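Local coordinates for DNA polymerase III, gamma subunit-related protein (Thermotoga maritima, PDB 2GNO) that is related to the gamma and delta subunits of DNA polymerase III, with an AAA+-type fold, and probably binds DNA, at residues A[24-36]-A[158-170]. Numbering follows the deposited sequence.
Sequences NGEDLSYPREVSL and ELPLLERDFKTAL
Polar contacts centre on D27, whose OD1 accepts the amide N of F166 at 3.0 Å through its syn lone pair, in a nearly straight bond (175°). The same oxygen takes the amides of S29 and Y30 from its own segment, an Asx turn ahead of helix 30-43, and thus ties together the starts of two helices. A backbone bond from L28 N to R164 O (2.8 Å) runs beside it. S29 OG gives its proton to D165 OD1 (2.8 Å) and receives K167 N (2.9 Å); chi1 of 58° sets this hydroxyl between its backbone N and carbonyl carbon, facing the first turn of helix 166-189. Replacing D27 with an alanine would probably leave the amide of F166 without its acceptor and the turn before helix 30-43 less firmly held. Two waters extend the D27 carboxylate to the carbonyls of L162 and, weakly, E163.

Among the rings, Y30 directs its edge at one face of F166 in a T-shaped pair, with CD1 of Y30 3.7 Å from CG of F166 and the planes at 62°. E33 OE2 lies 4.1 Å from K167 NZ, too far for a salt bridge, and a water links the two.

The contact packs the loop following strand 19-24 of the parallel sheet, with helix 30-43, against the start of helix 166-189 in the AAA+ lid region, where F144 also meets the F166 ring.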
ATOM      1  N   ASN A  24      -1.056  -2.793  13.775  1.00 31.39           N
ATOM      2  CA  ASN A  24      -2.312  -3.054  13.089  1.00 29.34           C
ATOM      3  C   ASN A  24      -3.121  -1.792  12.797  1.00 28.90           C
ATOM      4  O   ASN A  24      -3.281  -0.927  13.665  1.00 25.95           O
ATOM      5  CB  ASN A  24      -3.099  -4.006  14.007  1.00 30.64           C
ATOM      6  CG  ASN A  24      -4.397  -4.535  13.399  1.00 26.90           C
ATOM      7  OD1 ASN A  24      -5.340  -4.753  14.136  1.00 32.75           O
ATOM      8  ND2 ASN A  24      -4.441  -4.757  12.077  1.00 25.70           N
ATOM      9  N   GLY A  25      -3.635  -1.665  11.582  1.00 28.53           N
ATOM     10  CA  GLY A  25      -4.426  -0.474  11.250  1.00 28.82           C
ATOM     11  C   GLY A  25      -5.199  -0.629   9.968  1.00 29.82           C
ATOM     12  O   GLY A  25      -4.859  -1.475   9.143  1.00 28.87           O
ATOM     13  N   GLU A  26      -6.247   0.181   9.805  1.00 27.81           N
ATOM     14  CA  GLU A  26      -7.074   0.138   8.601  1.00 28.37           C
ATOM     15  C   GLU A  26      -6.483   0.917   7.416  1.00 28.67           C
ATOM     16  O   GLU A  26      -6.817   0.607   6.274  1.00 27.77           O
ATOM     17  CB  GLU A  26      -8.504   0.637   8.894  1.00 27.72           C
ATOM     18  N   ASP A  27      -5.621   1.912   7.668  1.00 28.30           N
ATOM     19  CA  ASP A  27      -5.011   2.707   6.584  1.00 28.43           C
ATOM     20  C   ASP A  27      -4.178   1.796   5.694  1.00 27.03           C
ATOM     21  O   ASP A  27      -3.668   0.779   6.168  1.00 24.85           O
ATOM     22  CB  ASP A  27      -4.199   3.884   7.158  1.00 29.95           C
ATOM     23  CG  ASP A  27      -3.669   4.840   6.078  1.00 31.06           C
ATOM     24  OD1 ASP A  27      -2.672   4.527   5.406  1.00 29.80           O
ATOM     25  OD2 ASP A  27      -4.190   5.965   5.955  1.00 32.71           O
ATOM     26  N   LEU A  28      -4.067   2.129   4.411  1.00 27.44           N
ATOM     27  CA  LEU A  28      -3.298   1.288   3.463  1.00 28.40           C
ATOM     28  C   LEU A  28      -1.792   1.243   3.702  1.00 28.59           C
ATOM     29  O   LEU A  28      -1.160   0.211   3.445  1.00 29.16           O
ATOM     30  CB  LEU A  28      -3.511   1.744   2.015  1.00 29.28           C
ATOM     31  CG  LEU A  28      -4.917   1.686   1.408  1.00 32.98           C
ATOM     32  CD1 LEU A  28      -4.898   2.245  -0.010  1.00 37.23           C
ATOM     33  CD2 LEU A  28      -5.466   0.286   1.403  1.00 35.06           C
ATOM     34  N   SER A  29      -1.229   2.360   4.170  1.00 27.89           N
ATOM     35  CA  SER A  29       0.212   2.477   4.423  1.00 27.67           C
ATOM     36  C   SER A  29       0.651   2.910   5.819  1.00 26.61           C
ATOM     37  O   SER A  29       1.823   2.750   6.113  1.00 29.44           O
ATOM     38  CB  SER A  29       0.818   3.436   3.388  1.00 25.42           C
ATOM     39  OG  SER A  29       0.197   4.692   3.458  1.00 26.69           O
ATOM     40  N   TYR A  30      -0.240   3.426   6.680  1.00 25.96           N
ATOM     41  CA  TYR A  30       0.177   3.878   8.012  1.00 24.25           C
ATOM     42  C   TYR A  30       0.850   2.774   8.856  1.00 25.56           C
ATOM     43  O   TYR A  30       1.861   3.071   9.438  1.00 24.42           O
ATOM     44  CB  TYR A  30      -0.936   4.615   8.753  1.00 27.46           C
ATOM     45  CG  TYR A  30      -0.532   5.408   9.969  1.00 22.44           C
ATOM     46  CD1 TYR A  30       0.351   6.485   9.863  1.00 26.26           C
ATOM     47  CD2 TYR A  30      -1.143   5.188  11.195  1.00 24.01           C
ATOM     48  CE1 TYR A  30       0.674   7.271  10.975  1.00 28.78           C
ATOM     49  CE2 TYR A  30      -0.852   5.975  12.294  1.00 28.12           C
ATOM     50  CZ  TYR A  30       0.058   7.007  12.184  1.00 27.05           C
ATOM     51  OH  TYR A  30       0.332   7.751  13.299  1.00 26.21           O
ATOM     52  N   PRO A  31       0.295   1.527   8.914  1.00 25.98           N
ATOM     53  CA  PRO A  31       0.993   0.451   9.659  1.00 27.00           C
ATOM     54  C   PRO A  31       2.436   0.235   9.190  1.00 27.59           C
ATOM     55  O   PRO A  31       3.315   0.064  10.035  1.00 26.28           O
ATOM     56  CB  PRO A  31       0.129  -0.785   9.424  1.00 26.86           C
ATOM     57  CG  PRO A  31      -1.272  -0.191   9.185  1.00 27.36           C
ATOM     58  CD  PRO A  31      -1.023   1.073   8.422  1.00 24.72           C
ATOM     59  N   ARG A  32       2.649   0.223   7.872  0.50 28.47           N
ATOM     60  CA  ARG A  32       3.979   0.063   7.272  0.50 27.70           C
ATOM     61  C   ARG A  32       4.917   1.223   7.597  0.50 27.15           C
ATOM     62  O   ARG A  32       6.082   0.994   7.905  0.50 24.59           O
ATOM     63  CB  ARG A  32       3.874  -0.056   5.753  0.50 27.84           C
ATOM     64  CG  ARG A  32       3.254  -1.347   5.230  0.50 27.64           C
ATOM     65  CD  ARG A  32       2.864  -1.196   3.767  0.50 29.41           C
ATOM     66  NE  ARG A  32       3.981  -0.694   2.958  0.50 31.74           N
ATOM     67  CZ  ARG A  32       4.921  -1.430   2.356  0.50 31.85           C
ATOM     68  NH1 ARG A  32       4.898  -2.751   2.375  0.50 21.87           N
ATOM     69  NH2 ARG A  32       5.889  -0.815   1.676  0.50 39.71           N
ATOM     70  N   GLU A  33       4.410   2.453   7.505  1.00 25.81           N
ATOM     71  CA  GLU A  33       5.206   3.673   7.796  1.00 26.06           C
ATOM     72  C   GLU A  33       5.525   3.863   9.265  1.00 24.74           C
ATOM     73  O   GLU A  33       6.602   4.357   9.606  1.00 24.18           O
ATOM     74  CB  GLU A  33       4.533   4.906   7.227  1.00 27.50           C
ATOM     75  CG  GLU A  33       4.469   4.887   5.710  1.00 34.07           C
ATOM     76  CD  GLU A  33       5.827   4.847   5.067  1.00 33.94           C
ATOM     77  OE1 GLU A  33       6.729   5.595   5.486  1.00 38.96           O
ATOM     78  OE2 GLU A  33       5.993   4.066   4.126  1.00 33.37           O
ATOM     79  N   VAL A  34       4.598   3.492  10.135  1.00 23.85           N
ATOM     80  CA  VAL A  34       4.865   3.523  11.568  1.00 22.95           C
ATOM     81  C   VAL A  34       6.012   2.520  11.877  1.00 24.61           C
ATOM     82  O   VAL A  34       6.936   2.847  12.648  1.00 22.09           O
ATOM     83  CB  VAL A  34       3.601   3.183  12.393  1.00 24.49           C
ATOM     84  CG1 VAL A  34       3.957   2.957  13.872  1.00 27.71           C
ATOM     85  CG2 VAL A  34       2.565   4.313  12.249  1.00 23.93           C
ATOM     86  N   SER A  35       5.929   1.334  11.277  1.00 23.23           N
ATOM     87  CA  SER A  35       6.929   0.272  11.427  1.00 25.22           C
ATOM     88  C   SER A  35       8.313   0.727  10.984  1.00 26.00           C
ATOM     89  O   SER A  35       9.290   0.502  11.698  1.00 25.79           O
ATOM     90  CB  SER A  35       6.535  -0.995  10.639  1.00 23.68           C
ATOM     91  OG  SER A  35       5.254  -1.466  11.033  1.00 24.04           O
ATOM     92  N   LEU A  36       8.382   1.347   9.809  1.00 25.71           N
ATOM     93  CA  LEU A  36       9.631   1.866   9.243  1.00 25.92           C
ATOM     94  C   LEU A  36      10.303   2.991  10.010  1.00 24.64           C
ATOM     95  O   LEU A  36      11.522   3.072  10.064  1.00 25.10           O
ATOM     96  CB  LEU A  36       9.405   2.315   7.794  1.00 28.02           C
ATOM     97  CG  LEU A  36       9.247   1.179   6.800  1.00 28.50           C
ATOM     98  CD1 LEU A  36       8.690   1.684   5.485  1.00 32.47           C
ATOM     99  CD2 LEU A  36      10.556   0.454   6.585  1.00 28.08           C
ATOM    100  N   GLU A 158     -10.214  16.554  -4.289  1.00 39.12           N
ATOM    101  CA  GLU A 158     -10.000  16.121  -5.676  1.00 37.54           C
ATOM    102  C   GLU A 158      -9.198  14.808  -5.790  1.00 37.62           C
ATOM    103  O   GLU A 158      -9.157  14.183  -6.852  1.00 35.88           O
ATOM    104  CB  GLU A 158      -9.298  17.290  -6.384  1.00 38.29           C
ATOM    105  CG  GLU A 158      -9.090  17.201  -7.877  1.00 46.88           C
ATOM    106  CD  GLU A 158      -8.706  18.562  -8.506  1.00 57.22           C
ATOM    107  OE1 GLU A 158      -9.224  19.627  -8.078  1.00 55.95           O
ATOM    108  OE2 GLU A 158      -7.920  18.568  -9.476  1.00 60.22           O
ATOM    109  N   LEU A 159      -8.581  14.367  -4.690  1.00 37.12           N
ATOM    110  CA  LEU A 159      -7.772  13.148  -4.648  1.00 33.60           C
ATOM    111  C   LEU A 159      -8.219  12.293  -3.459  1.00 34.41           C
ATOM    112  O   LEU A 159      -7.523  12.235  -2.446  1.00 35.82           O
ATOM    113  CB  LEU A 159      -6.317  13.563  -4.521  1.00 34.21           C
ATOM    114  CG  LEU A 159      -5.766  14.418  -5.663  1.00 35.87           C
ATOM    115  CD1 LEU A 159      -4.365  14.886  -5.308  1.00 43.75           C
ATOM    116  CD2 LEU A 159      -5.787  13.676  -6.989  1.00 41.14           C
ATOM    117  N   PRO A 160      -9.372  11.609  -3.575  1.00 35.51           N
ATOM    118  CA  PRO A 160      -9.898  10.793  -2.480  1.00 37.70           C
ATOM    119  C   PRO A 160      -8.995   9.704  -1.879  1.00 40.42           C
ATOM    120  O   PRO A 160      -9.214   9.340  -0.723  1.00 41.59           O
ATOM    121  CB  PRO A 160     -11.145  10.159  -3.095  1.00 37.75           C
ATOM    122  CG  PRO A 160     -11.548  11.085  -4.151  1.00 33.40           C
ATOM    123  CD  PRO A 160     -10.267  11.526  -4.745  1.00 37.07           C
ATOM    124  N   LEU A 161      -8.013   9.186  -2.628  1.00 41.88           N
ATOM    125  CA  LEU A 161      -7.102   8.153  -2.089  1.00 43.69           C
ATOM    126  C   LEU A 161      -6.258   8.609  -0.902  1.00 43.94           C
ATOM    127  O   LEU A 161      -5.897   7.773  -0.063  1.00 44.98           O
ATOM    128  CB  LEU A 161      -6.124   7.635  -3.162  1.00 43.98           C
ATOM    129  CG  LEU A 161      -4.993   6.627  -2.796  1.00 46.14           C
ATOM    130  CD1 LEU A 161      -5.505   5.316  -2.175  1.00 47.72           C
ATOM    131  CD2 LEU A 161      -4.158   6.301  -4.013  1.00 47.14           C
ATOM    132  N   LEU A 162      -5.967   9.909  -0.824  1.00 42.02           N
ATOM    133  CA  LEU A 162      -5.110  10.452   0.225  1.00 41.45           C
ATOM    134  C   LEU A 162      -5.609  10.196   1.634  1.00 43.30           C
ATOM    135  O   LEU A 162      -4.811   9.975   2.532  1.00 43.00           O
ATOM    136  CB  LEU A 162      -4.823  11.940   0.015  1.00 39.07           C
ATOM    137  CG  LEU A 162      -4.313  12.403  -1.350  1.00 35.96           C
ATOM    138  CD1 LEU A 162      -3.845  13.849  -1.252  1.00 37.92           C
ATOM    139  CD2 LEU A 162      -3.219  11.545  -1.884  1.00 37.82           C
ATOM    140  N   GLU A 163      -6.920  10.201   1.820  1.00 44.87           N
ATOM    141  CA  GLU A 163      -7.523   9.942   3.118  1.00 46.88           C
ATOM    142  C   GLU A 163      -7.323   8.486   3.595  1.00 46.79           C
ATOM    143  O   GLU A 163      -7.459   8.226   4.788  1.00 44.36           O
ATOM    144  CB  GLU A 163      -9.018  10.313   3.082  1.00 47.49           C
ATOM    145  CG  GLU A 163      -9.709  10.303   4.459  1.00 54.83           C
ATOM    146  CD  GLU A 163     -11.139  10.812   4.438  1.00 60.48           C
ATOM    147  OE1 GLU A 163     -11.626  11.228   3.364  1.00 67.90           O
ATOM    148  OE2 GLU A 163     -11.780  10.784   5.513  1.00 56.93           O
ATOM    149  N   ARG A 164      -7.000   7.551   2.683  1.00 47.27           N
ATOM    150  CA  ARG A 164      -6.787   6.146   3.053  1.00 47.45           C
ATOM    151  C   ARG A 164      -5.358   5.585   2.796  1.00 44.46           C
ATOM    152  O   ARG A 164      -5.094   4.460   3.191  1.00 44.11           O
ATOM    153  CB  ARG A 164      -7.904   5.271   2.441  1.00 50.76           C
ATOM    154  CG  ARG A 164      -7.943   5.157   0.915  1.00 58.30           C
ATOM    155  CD  ARG A 164      -9.243   4.470   0.467  1.00 66.55           C
ATOM    156  NE  ARG A 164      -9.292   4.204  -0.978  1.00 71.73           N
ATOM    157  CZ  ARG A 164      -8.924   3.070  -1.595  1.00 81.49           C
ATOM    158  NH1 ARG A 164      -8.459   2.003  -0.928  1.00 84.44           N
ATOM    159  NH2 ARG A 164      -9.031   2.991  -2.925  1.00 85.12           N
ATOM    160  N   ASP A 165      -4.459   6.375   2.190  1.00 40.24           N
ATOM    161  CA  ASP A 165      -3.065   6.007   1.905  1.00 43.42           C
ATOM    162  C   ASP A 165      -2.130   7.103   2.513  1.00 42.72           C
ATOM    163  O   ASP A 165      -1.763   8.065   1.836  1.00 44.99           O
ATOM    164  CB  ASP A 165      -2.876   5.862   0.388  1.00 41.24           C
ATOM    165  CG  ASP A 165      -1.484   5.427  -0.012  1.00 49.81           C
ATOM    166  OD1 ASP A 165      -0.640   5.136   0.861  1.00 58.87           O
ATOM    167  OD2 ASP A 165      -1.219   5.374  -1.236  1.00 43.73           O
ATOM    168  N   PHE A 166      -1.741   6.927   3.781  1.00 40.25           N
ATOM    169  CA  PHE A 166      -0.880   7.899   4.495  1.00 37.73           C
ATOM    170  C   PHE A 166       0.363   8.357   3.755  1.00 36.18           C
ATOM    171  O   PHE A 166       0.657   9.547   3.704  1.00 34.49           O
ATOM    172  CB  PHE A 166      -0.487   7.352   5.881  1.00 38.03           C
ATOM    173  CG  PHE A 166       0.547   8.184   6.597  1.00 38.11           C
ATOM    174  CD1 PHE A 166       0.178   9.312   7.318  1.00 38.02           C
ATOM    175  CD2 PHE A 166       1.894   7.840   6.542  1.00 38.87           C
ATOM    176  CE1 PHE A 166       1.137  10.076   7.980  1.00 43.06           C
ATOM    177  CE2 PHE A 166       2.856   8.614   7.193  1.00 36.64           C
ATOM    178  CZ  PHE A 166       2.475   9.723   7.908  1.00 38.18           C
ATOM    179  N   LYS A 167       1.087   7.415   3.167  1.00 35.35           N
ATOM    180  CA  LYS A 167       2.339   7.733   2.472  1.00 38.02           C
ATOM    181  C   LYS A 167       2.139   8.616   1.267  1.00 38.11           C
ATOM    182  O   LYS A 167       2.956   9.488   1.003  1.00 38.78           O
ATOM    183  CB  LYS A 167       3.075   6.449   2.030  1.00 35.83           C
ATOM    184  CG  LYS A 167       4.511   6.721   1.566  1.00 41.74           C
ATOM    185  CD  LYS A 167       5.249   5.487   1.116  1.00 46.24           C
ATOM    186  CE  LYS A 167       6.695   5.841   0.755  1.00 46.42           C
ATOM    187  NZ  LYS A 167       7.464   4.645   0.348  1.00 45.17           N
ATOM    188  N   THR A 168       1.085   8.342   0.502  1.00 40.09           N
ATOM    189  CA  THR A 168       0.761   9.122  -0.691  1.00 39.39           C
ATOM    190  C   THR A 168       0.274  10.499  -0.219  1.00 35.87           C
ATOM    191  O   THR A 168       0.617  11.529  -0.806  1.00 36.25           O
ATOM    192  CB  THR A 168      -0.271   8.357  -1.547  1.00 41.60           C
ATOM    193  OG1 THR A 168       0.271   7.077  -1.867  1.00 40.19           O
ATOM    194  CG2 THR A 168      -0.579   9.082  -2.829  1.00 45.64           C
ATOM    195  N   ALA A 169      -0.495  10.515   0.865  1.00 33.57           N
ATOM    196  CA  ALA A 169      -0.950  11.794   1.459  1.00 34.29           C
ATOM    197  C   ALA A 169       0.273  12.599   1.918  1.00 35.82           C
ATOM    198  O   ALA A 169       0.287  13.814   1.794  1.00 36.47           O
ATOM    199  CB  ALA A 169      -1.866  11.551   2.615  1.00 32.89           C
ATOM    200  N   LEU A 170       1.302  11.912   2.437  1.00 39.44           N
ATOM    201  CA  LEU A 170       2.543  12.564   2.874  1.00 40.08           C
ATOM    202  C   LEU A 170       3.333  13.089   1.663  1.00 39.78           C
ATOM    203  O   LEU A 170       3.880  14.171   1.745  1.00 37.04           O
ATOM    204  CB  LEU A 170       3.408  11.601   3.714  1.00 42.49           C
ATOM    205  CG  LEU A 170       4.732  12.133   4.287  1.00 44.09           C
ATOM    206  CD1 LEU A 170       4.485  13.336   5.161  1.00 45.86           C
ATOM    207  CD2 LEU A 170       5.463  11.042   5.063  1.00 45.39           C
TER
HETATM  208  O   HOH W   1      -4.048   9.051   5.172  1.00 41.07           O
HETATM  209  O   HOH W   2      -6.367   6.487   7.438  1.00 50.37           O
HETATM  210  O   HOH W   3       8.251   3.510   2.584  1.00 48.28           O